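Local coordinates for cupin 2, conserved barrel domain protein (Novosphingobium aromaticivorans DSM 12444, PDB 3ES1) that is of unknown function but has a cupin-like fold, the conserved barrel found in many metal-binding enzymes and small-molecule-binding proteins, at the interface of chains A and B. Coordinates in Å, arbitrary orientation; residue numbers count along the deposited sequence, not the author numbering. Chains: chain A/B, Cupin 2, conserved barrel domain protein.

The interface of chains A and B. Residues chain A 21-22, 24-25, 60-61, 63; chain B 131, 157-159, 164.
Part of a two-fold symmetric interface between two copies of the cupin protein, a dimer that may or may not be the biological form. The tight part centres on B:Tyr157, whose ring, with CG anti to the backbone N (chi1 175°), lies with groups of chain A on both sides. On one face the imidazole of A:His21, at the end of strand 14-21, arrives tip to tip and stacks, ring centroids 3.8 Å apart and planes 19° askew, with ND1 above the phenol centre. On the opposite side the A:Asn61 amide lies nearly parallel but displaced past the CD1-CE1 edge. As modelled, this amide sets like against like, ND2 2.9 Å from B:Leu158 N and OD1 2.9 Å from B:Leu158 O; an amide turned over would make both pairs hydrogen bonds. An alanine in place of B:Tyr157 would lose the ring that stacks on the imidazole and borders the amide, and would probably loosen the hold on A:His21. Beside the stack, B:Leu164 CD1 touches A:His21 NE2 at 3.7 Å, and A:Gly25 CA sits over the B:His159 ring, offset to its rim. The other flank is wetter, its polar groups joined largely through water, although the A:Asn60 amide packs on the B:Arg131 backbone. Water 2 joins A:His21 ND1 to the carbonyl oxygens of A:Asn60 and B:Arg131, while water 3 links A:His21 N, A:Glu63 OE2 and B:Arg131 NH1. Here the bent B:Arg131 side chain forms a salt bridge to A:Glu63, guanidinium and carboxylate planes almost perpendicular at 87°. B:Arg131 NH2 donates in its own plane to A:Glu63 OE2 at 3.0 Å, nearly straight but reaching that oxygen from above the carboxylate plane.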
# COMPACT_ATOMS: atom_id res chain seq x y z
N HIS A 21 -17.35 4.01 11.23
CA HIS A 21 -17.98 4.56 12.45
C HIS A 21 -19.46 4.30 12.42
O HIS A 21 -20.08 4.31 11.35
CB HIS A 21 -17.75 6.07 12.52
CG HIS A 21 -16.34 6.45 12.80
ND1 HIS A 21 -15.43 6.70 11.81
CD2 HIS A 21 -15.66 6.56 13.97
CE1 HIS A 21 -14.25 6.96 12.35
NE2 HIS A 21 -14.36 6.89 13.66
N ASP A 22 -20.01 4.02 13.59
CA ASP A 22 -21.45 3.79 13.73
C ASP A 22 -22.17 5.08 14.07
O ASP A 22 -21.57 6.18 14.07
CB ASP A 22 -21.78 2.62 14.67
CG ASP A 22 -21.50 2.93 16.14
OD1 ASP A 22 -21.23 4.10 16.41
OD2 ASP A 22 -21.58 2.00 16.99
N HIS A 24 -23.16 6.14 16.64
CA HIS A 24 -22.78 6.62 17.97
C HIS A 24 -21.38 7.14 17.95
O HIS A 24 -20.86 7.53 18.97
CB HIS A 24 -22.89 5.51 19.01
CG HIS A 24 -24.27 4.98 19.11
ND1 HIS A 24 -25.25 5.64 19.82
CD2 HIS A 24 -24.86 3.92 18.52
CE1 HIS A 24 -26.39 4.97 19.69
NE2 HIS A 24 -26.17 3.93 18.90
N GLY A 25 -20.80 7.18 16.75
CA GLY A 25 -19.45 7.74 16.57
C GLY A 25 -18.36 6.80 17.06
O GLY A 25 -17.23 7.20 17.31
N ASN A 60 -13.29 10.12 4.94
CA ASN A 60 -13.78 9.05 5.80
C ASN A 60 -15.23 9.26 6.20
O ASN A 60 -15.77 8.52 7.04
CB ASN A 60 -12.88 8.83 7.01
CG ASN A 60 -11.61 8.17 6.62
OD1 ASN A 60 -11.61 7.23 5.80
ND2 ASN A 60 -10.52 8.64 7.15
N ASN A 61 -15.88 10.24 5.58
CA ASN A 61 -17.37 10.35 5.67
C ASN A 61 -18.10 9.81 4.44
O ASN A 61 -19.35 9.74 4.39
CB ASN A 61 -17.82 11.79 6.00
CG ASN A 61 -17.82 12.04 7.50
OD1 ASN A 61 -18.82 11.80 8.19
ND2 ASN A 61 -16.68 12.43 8.02
N GLU A 63 -19.14 6.69 2.70
CA GLU A 63 -19.50 5.34 3.13
C GLU A 63 -19.56 4.37 1.94
O GLU A 63 -19.83 3.19 2.11
CB GLU A 63 -20.82 5.37 3.92
CG GLU A 63 -20.74 6.17 5.25
CD GLU A 63 -19.61 5.67 6.21
OE1 GLU A 63 -19.50 4.41 6.32
OE2 GLU A 63 -18.86 6.51 6.84
N ARG B 131 -10.52 3.35 8.05
CA ARG B 131 -11.24 4.57 7.63
C ARG B 131 -11.34 5.62 8.76
O ARG B 131 -12.41 6.11 9.09
CB ARG B 131 -12.60 4.20 7.01
CG ARG B 131 -12.44 3.40 5.69
CD ARG B 131 -13.75 2.96 5.11
NE ARG B 131 -14.63 4.11 4.91
CZ ARG B 131 -15.66 4.41 5.67
NH1 ARG B 131 -15.95 3.66 6.72
NH2 ARG B 131 -16.38 5.49 5.41
N TYR B 157 -12.68 12.93 10.79
CA TYR B 157 -13.96 12.29 10.68
C TYR B 157 -14.96 13.18 11.40
O TYR B 157 -14.72 13.66 12.52
CB TYR B 157 -13.96 10.86 11.28
CG TYR B 157 -15.35 10.27 11.25
CD1 TYR B 157 -15.86 9.75 10.06
CD2 TYR B 157 -16.18 10.30 12.37
CE1 TYR B 157 -17.14 9.23 10.01
CE2 TYR B 157 -17.48 9.80 12.32
CZ TYR B 157 -17.94 9.25 11.13
OH TYR B 157 -19.23 8.79 11.04
N LEU B 158 -16.09 13.36 10.72
CA LEU B 158 -17.22 14.16 11.24
C LEU B 158 -18.37 13.27 11.75
O LEU B 158 -19.04 12.54 11.01
CB LEU B 158 -17.73 15.15 10.18
CG LEU B 158 -16.78 16.29 9.76
CD1 LEU B 158 -17.42 17.22 8.70
CD2 LEU B 158 -16.33 17.07 10.97
N HIS B 159 -18.60 13.38 13.05
CA HIS B 159 -19.76 12.79 13.70
C HIS B 159 -20.78 13.86 14.10
O HIS B 159 -20.48 14.75 14.88
CB HIS B 159 -19.32 12.04 14.95
CG HIS B 159 -20.45 11.42 15.70
ND1 HIS B 159 -21.23 10.43 15.17
CD2 HIS B 159 -20.91 11.63 16.95
CE1 HIS B 159 -22.14 10.06 16.05
NE2 HIS B 159 -21.98 10.79 17.13
N LEU B 164 -14.72 14.06 16.46
CA LEU B 164 -14.86 13.24 17.66
C LEU B 164 -13.92 13.72 18.81
O LEU B 164 -12.82 14.22 18.59
CB LEU B 164 -14.51 11.78 17.37
CG LEU B 164 -15.23 11.00 16.29
CD1 LEU B 164 -14.39 9.79 15.91
CD2 LEU B 164 -16.60 10.60 16.82
O HOH W 1 -13.23 6.53 3.70
O HOH W 2 -15.07 6.41 8.90
O HOH W 3 -17.56 4.94 8.65